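Local coordinates for protein putative endoribonuclease (Klebsiella pneumoniae, PDB 3LYB) that is a putative endoribonuclease of the L-PSP (YjgF-like) family that may cleave RNA, its substrate being unknown, at residues 94-107 / 123-137. Residues are numbered along the deposited sequence; the frame is centred on the assembly and turned at random.
Sequences VIKLVQYFRNLDHF and PVSTVVQVSEMLPDA. With CA (calcium ion), chain G.
Thr126 O is gripped by two donors of Gln99, which reach it from opposite faces of its carbonyl plane: the backbone N at 2.7 Å and, folded back, the side-chain NE2 at 3.0 Å. A bend at chi2 (132°) turns the Gln99 amide so that NE2 also donates to Ser125 OG (2.9 Å), both acceptors lying in the amide plane. Tyr110 and Arg114 of helix 107-115 hold Gln99 OE1 and Ser125 OG respectively. Backbone bonds from Val124 N to Ile95 O through Val130 N to Phe101 O zip the strands in parallel, the pairing of a beta-alpha-beta unit. On the helix side, Val127 CG1 touches both Phe101 CE1 (3.5 Å) and Leu104 CD2, while CG2 nears the Phe107 ring. On the other face, Val128 CG2 and Val130 CG1 meet CD1 of Tyr100. At the end of its strand, Gln129 extends its side chain to accept from Leu104 N through OE1 (2.7 Å, 171° at the hydrogen), and beyond it Arg102 NE donates in its guanidinium plane to Ser131 O (2.9 Å). Glu132 OE1 binds a calcium ion that carries three waters. The C-terminal ends of the two strands are thus tied by side-chain-to-backbone bonds, while NE2's two bonds, with Tyr110 at OE1, fix the rotation of the buried Gln99 amide beneath the helix.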
loop_
_atom_site.group_PDB
_atom_site.type_symbol
_atom_site.label_atom_id
_atom_site.label_comp_id
_atom_site.label_asym_id
_atom_site.label_seq_id
_atom_site.Cartn_x
_atom_site.Cartn_y
_atom_site.Cartn_z
ATOM N N VAL B 94 -30.825 -17.221 23.569
ATOM C CA VAL B 94 -30.105 -16.265 22.744
ATOM C C VAL B 94 -30.469 -16.518 21.295
ATOM O O VAL B 94 -29.878 -17.396 20.675
ATOM C CB VAL B 94 -28.594 -16.455 22.863
ATOM C CG1 VAL B 94 -27.873 -15.358 22.109
ATOM C CG2 VAL B 94 -28.157 -16.483 24.338
ATOM N N ILE B 95 -31.431 -15.767 20.762
ATOM C CA ILE B 95 -31.934 -16.017 19.405
ATOM C C ILE B 95 -31.206 -15.286 18.254
ATOM O O ILE B 95 -31.287 -15.707 17.090
ATOM C CB ILE B 95 -33.446 -15.695 19.271
ATOM C CG1 ILE B 95 -33.712 -14.266 19.728
ATOM C CG2 ILE B 95 -34.291 -16.711 20.053
ATOM C CD1 ILE B 95 -34.500 -13.476 18.758
ATOM N N LYS B 96 -30.524 -14.189 18.566
ATOM C CA LYS B 96 -29.852 -13.395 17.542
ATOM C C LYS B 96 -28.406 -13.199 17.943
ATOM O O LYS B 96 -28.099 -12.867 19.092
ATOM C CB LYS B 96 -30.557 -12.041 17.390
ATOM C CG LYS B 96 -30.171 -11.192 16.183
ATOM C CD LYS B 96 -30.411 -9.716 16.520
ATOM C CE LYS B 96 -30.862 -8.882 15.335
ATOM N NZ LYS B 96 -29.828 -8.855 14.289
ATOM N N LEU B 97 -27.508 -13.439 17.002
ATOM C CA LEU B 97 -26.103 -13.045 17.193
ATOM C C LEU B 97 -25.638 -12.149 16.057
ATOM O O LEU B 97 -25.899 -12.440 14.876
ATOM C CB LEU B 97 -25.190 -14.263 17.286
ATOM C CG LEU B 97 -25.357 -15.231 18.457
ATOM C CD1 LEU B 97 -24.257 -16.235 18.329
ATOM C CD2 LEU B 97 -25.317 -14.571 19.832
ATOM N N VAL B 98 -24.967 -11.055 16.406
ATOM C CA VAL B 98 -24.221 -10.284 15.402
ATOM C C VAL B 98 -22.722 -10.510 15.659
ATOM O O VAL B 98 -22.218 -10.205 16.740
ATOM C CB VAL B 98 -24.625 -8.773 15.322
ATOM C CG1 VAL B 98 -23.864 -8.091 14.215
ATOM C CG2 VAL B 98 -26.107 -8.621 15.058
ATOM N N GLN B 99 -22.037 -11.081 14.671
ATOM C CA GLN B 99 -20.634 -11.444 14.819
ATOM C C GLN B 99 -19.703 -10.663 13.894
ATOM O O GLN B 99 -19.846 -10.696 12.677
ATOM C CB GLN B 99 -20.472 -12.937 14.588
ATOM C CG GLN B 99 -21.212 -13.797 15.626
ATOM C CD GLN B 99 -22.027 -14.888 14.978
ATOM O OE1 GLN B 99 -22.025 -16.013 15.439
ATOM N NE2 GLN B 99 -22.741 -14.557 13.903
ATOM N N TYR B 100 -18.728 -9.991 14.499
ATOM C CA TYR B 100 -17.806 -9.095 13.825
ATOM C C TYR B 100 -16.395 -9.666 13.811
ATOM O O TYR B 100 -15.834 -9.966 14.857
ATOM C CB TYR B 100 -17.785 -7.776 14.584
ATOM C CG TYR B 100 -19.108 -7.034 14.643
ATOM C CD1 TYR B 100 -19.559 -6.307 13.547
ATOM C CD2 TYR B 100 -19.889 -7.040 15.804
ATOM C CE1 TYR B 100 -20.749 -5.617 13.581
ATOM C CE2 TYR B 100 -21.097 -6.340 15.861
ATOM C CZ TYR B 100 -21.512 -5.616 14.740
ATOM O OH TYR B 100 -22.699 -4.906 14.745
ATOM N N PHE B 101 -15.817 -9.795 12.624
ATOM C CA PHE B 101 -14.471 -10.336 12.472
ATOM C C PHE B 101 -13.522 -9.333 11.878
ATOM O O PHE B 101 -13.909 -8.532 11.024
ATOM C CB PHE B 101 -14.468 -11.502 11.487
ATOM C CG PHE B 101 -15.183 -12.720 11.958
ATOM C CD1 PHE B 101 -16.575 -12.761 11.995
ATOM C CD2 PHE B 101 -14.457 -13.859 12.327
ATOM C CE1 PHE B 101 -17.235 -13.923 12.405
ATOM C CE2 PHE B 101 -15.115 -15.026 12.739
ATOM C CZ PHE B 101 -16.514 -15.052 12.777
ATOM N N ARG B 102 -12.265 -9.419 12.283
ATOM C CA ARG B 102 -11.185 -8.761 11.565
ATOM C C ARG B 102 -10.836 -9.505 10.285
ATOM O O ARG B 102 -10.280 -8.929 9.366
ATOM C CB ARG B 102 -9.938 -8.655 12.453
ATOM C CG ARG B 102 -10.047 -7.491 13.413
ATOM C CD ARG B 102 -8.743 -6.986 13.914
ATOM N NE ARG B 102 -8.065 -6.193 12.917
ATOM C CZ ARG B 102 -6.783 -6.328 12.581
ATOM N NH1 ARG B 102 -6.010 -7.220 13.189
ATOM N NH2 ARG B 102 -6.264 -5.531 11.651
ATOM N N ASN B 103 -11.148 -10.794 10.233
ATOM C CA ASN B 103 -10.737 -11.644 9.116
ATOM C C ASN B 103 -11.651 -12.853 8.946
ATOM O O ASN B 103 -11.552 -13.818 9.711
ATOM C CB ASN B 103 -9.308 -12.133 9.339
ATOM C CG ASN B 103 -8.733 -12.802 8.123
ATOM O OD1 ASN B 103 -9.433 -13.448 7.337
ATOM N ND2 ASN B 103 -7.451 -12.639 7.946
ATOM N N LEU B 104 -12.510 -12.821 7.936
ATOM C CA LEU B 104 -13.449 -13.927 7.748
ATOM C C LEU B 104 -12.793 -15.288 7.430
ATOM O O LEU B 104 -13.472 -16.326 7.448
ATOM C CB LEU B 104 -14.546 -13.588 6.729
ATOM C CG LEU B 104 -15.594 -12.586 7.225
ATOM C CD1 LEU B 104 -16.607 -12.244 6.140
ATOM C CD2 LEU B 104 -16.321 -13.074 8.470
ATOM N N ASP B 105 -11.489 -15.298 7.160
ATOM C CA ASP B 105 -10.820 -16.560 6.971
ATOM C C ASP B 105 -10.835 -17.339 8.285
ATOM O O ASP B 105 -10.636 -18.549 8.293
ATOM C CB ASP B 105 -9.421 -16.370 6.412
ATOM C CG ASP B 105 -9.432 -15.909 4.933
ATOM O OD1 ASP B 105 -10.479 -16.003 4.240
ATOM O OD2 ASP B 105 -8.374 -15.450 4.449
ATOM N N HIS B 106 -11.117 -16.631 9.373
ATOM C CA HIS B 106 -11.237 -17.172 10.713
ATOM C C HIS B 106 -12.613 -17.821 10.971
ATOM O O HIS B 106 -12.845 -18.422 12.022
ATOM C CB HIS B 106 -11.066 -16.033 11.722
ATOM C CG HIS B 106 -9.650 -15.598 11.939
ATOM N ND1 HIS B 106 -9.321 -14.312 12.310
ATOM C CD2 HIS B 106 -8.479 -16.272 11.859
ATOM C CE1 HIS B 106 -8.011 -14.210 12.451
ATOM N NE2 HIS B 106 -7.478 -15.385 12.184
ATOM N N PHE B 107 -13.532 -17.679 10.024
ATOM C CA PHE B 107 -14.882 -18.164 10.223
ATOM C C PHE B 107 -15.044 -19.652 10.565
ATOM O O PHE B 107 -15.767 -19.984 11.505
ATOM C CB PHE B 107 -15.803 -17.824 9.056
ATOM C CG PHE B 107 -17.197 -18.196 9.331
ATOM C CD1 PHE B 107 -17.945 -17.450 10.221
ATOM C CD2 PHE B 107 -17.733 -19.354 8.791
ATOM C CE1 PHE B 107 -19.250 -17.825 10.536
ATOM C CE2 PHE B 107 -19.033 -19.747 9.115
ATOM C CZ PHE B 107 -19.794 -18.972 9.987
ATOM N N PRO B 123 -28.644 -20.020 16.366
ATOM C CA PRO B 123 -29.447 -18.795 16.342
ATOM C C PRO B 123 -29.467 -18.086 14.981
ATOM O O PRO B 123 -28.762 -18.496 14.051
ATOM C CB PRO B 123 -28.768 -17.906 17.399
ATOM C CG PRO B 123 -27.364 -18.418 17.515
ATOM C CD PRO B 123 -27.254 -19.739 16.762
ATOM N N VAL B 124 -30.301 -17.052 14.873
ATOM C CA VAL B 124 -30.214 -16.091 13.776
ATOM C C VAL B 124 -28.840 -15.429 13.803
ATOM O O VAL B 124 -28.246 -15.246 14.874
ATOM C CB VAL B 124 -31.390 -15.085 13.831
ATOM C CG1 VAL B 124 -31.029 -13.723 13.275
ATOM C CG2 VAL B 124 -32.593 -15.678 13.084
ATOM N N SER B 125 -28.317 -15.105 12.624
ATOM C CA SER B 125 -26.881 -14.823 12.511
ATOM C C SER B 125 -26.486 -13.792 11.445
ATOM O O SER B 125 -26.875 -13.865 10.280
ATOM C CB SER B 125 -26.125 -16.144 12.303
ATOM O OG SER B 125 -24.737 -15.973 12.263
ATOM N N THR B 126 -25.714 -12.819 11.883
ATOM C CA THR B 126 -25.053 -11.909 10.983
ATOM C C THR B 126 -23.548 -12.001 11.207
ATOM O O THR B 126 -23.068 -12.046 12.348
ATOM C CB THR B 126 -25.546 -10.464 11.179
ATOM O OG1 THR B 126 -26.931 -10.414 10.873
ATOM C CG2 THR B 126 -24.810 -9.495 10.260
ATOM N N VAL B 127 -22.813 -12.021 10.109
ATOM C CA VAL B 127 -21.372 -12.202 10.141
ATOM C C VAL B 127 -20.754 -11.217 9.171
ATOM O O VAL B 127 -20.977 -11.321 7.963
ATOM C CB VAL B 127 -20.996 -13.614 9.676
ATOM C CG1 VAL B 127 -19.517 -13.788 9.731
ATOM C CG2 VAL B 127 -21.702 -14.686 10.506
ATOM N N VAL B 128 -19.979 -10.263 9.685
ATOM C CA VAL B 128 -19.242 -9.338 8.816
ATOM C C VAL B 128 -17.778 -9.140 9.215
ATOM O O VAL B 128 -17.414 -9.224 10.396
ATOM C CB VAL B 128 -19.908 -7.954 8.731
ATOM C CG1 VAL B 128 -21.278 -8.068 8.059
ATOM C CG2 VAL B 128 -19.956 -7.260 10.120
ATOM N N GLN B 129 -16.950 -8.852 8.208
ATOM C CA GLN B 129 -15.565 -8.477 8.437
ATOM C C GLN B 129 -15.472 -6.967 8.546
ATOM O O GLN B 129 -15.744 -6.228 7.579
ATOM C CB GLN B 129 -14.648 -8.986 7.330
ATOM C CG GLN B 129 -13.178 -8.671 7.592
ATOM C CD GLN B 129 -12.214 -9.387 6.646
ATOM O OE1 GLN B 129 -12.333 -10.586 6.380
ATOM N NE2 GLN B 129 -11.253 -8.653 6.153
ATOM N N VAL B 130 -15.067 -6.512 9.722
ATOM C CA VAL B 130 -14.816 -5.089 9.937
ATOM C C VAL B 130 -13.315 -4.855 10.100
ATOM O O VAL B 130 -12.548 -5.794 10.048
ATOM C CB VAL B 130 -15.642 -4.558 11.133
ATOM C CG1 VAL B 130 -17.147 -4.917 10.945
ATOM C CG2 VAL B 130 -15.111 -5.106 12.434
ATOM N N SER B 131 -12.897 -3.610 10.295
ATOM C CA SER B 131 -11.476 -3.298 10.399
ATOM C C SER B 131 -10.957 -3.605 11.777
ATOM O O SER B 131 -9.909 -4.200 11.920
ATOM C CB SER B 131 -11.189 -1.833 10.090
ATOM O OG SER B 131 -11.817 -1.417 8.884
ATOM N N GLU B 132 -11.677 -3.201 12.811
ATOM C CA GLU B 132 -11.114 -3.285 14.132
ATOM C C GLU B 132 -12.214 -3.319 15.181
ATOM O O GLU B 132 -13.311 -2.840 14.925
ATOM C CB GLU B 132 -10.177 -2.092 14.356
ATOM C CG GLU B 132 -9.113 -2.374 15.339
ATOM C CD GLU B 132 -8.068 -1.295 15.421
ATOM O OE1 GLU B 132 -7.512 -0.867 14.375
ATOM O OE2 GLU B 132 -7.778 -0.876 16.558
HETATM N N MSE B 133 -11.915 -3.898 16.349
HETATM C CA MSE B 133 -12.765 -3.769 17.536
HETATM C C MSE B 133 -11.938 -3.236 18.691
HETATM O O MSE B 133 -10.720 -3.220 18.624
HETATM C CB MSE B 133 -13.409 -5.099 17.924
HETATM C CG MSE B 133 -14.439 -5.594 16.934
HETATM SE SE MSE B 133 -13.727 -6.491 15.355
HETATM C CE MSE B 133 -13.243 -8.214 16.076
ATOM N N LEU B 134 -12.619 -2.759 19.731
ATOM C CA LEU B 134 -11.982 -2.307 20.960
ATOM C C LEU B 134 -11.416 -3.502 21.700
ATOM O O LEU B 134 -11.948 -4.611 21.579
ATOM C CB LEU B 134 -12.998 -1.633 21.866
ATOM C CG LEU B 134 -13.405 -0.205 21.524
ATOM C CD1 LEU B 134 -14.569 0.208 22.465
ATOM C CD2 LEU B 134 -12.235 0.780 21.614
ATOM N N PRO B 135 -10.343 -3.297 22.480
ATOM C CA PRO B 135 -9.617 -2.064 22.710
ATOM C C PRO B 135 -8.438 -1.870 21.788
ATOM O O PRO B 135 -7.835 -0.813 21.838
ATOM C CB PRO B 135 -9.074 -2.267 24.123
ATOM C CG PRO B 135 -8.756 -3.694 24.187
ATOM C CD PRO B 135 -9.828 -4.386 23.337
ATOM N N ASP B 136 -8.076 -2.902 21.017
ATOM C CA ASP B 136 -7.005 -2.844 20.016
ATOM C C ASP B 136 -7.160 -3.921 18.909
ATOM O O ASP B 136 -8.084 -4.761 18.955
ATOM C CB ASP B 136 -5.622 -2.895 20.680
ATOM C CG ASP B 136 -5.185 -4.317 21.088
ATOM O OD1 ASP B 136 -5.504 -5.317 20.392
ATOM O OD2 ASP B 136 -4.473 -4.440 22.127
ATOM N N ALA B 137 -6.234 -3.886 17.945
ATOM C CA ALA B 137 -6.247 -4.755 16.779
ATOM C C ALA B 137 -6.044 -6.232 17.057
ATOM O O ALA B 137 -6.352 -7.032 16.201
ATOM C CB ALA B 137 -5.248 -4.271 15.691
HETATM CA CA CA G . -5.557 0.998 14.820
HETATM O O HOH W 1 -4.197 -1.079 14.418
HETATM O O HOH W 2 -4.396 3.068 15.154
HETATM O O HOH W 3 -6.561 1.166 12.668
#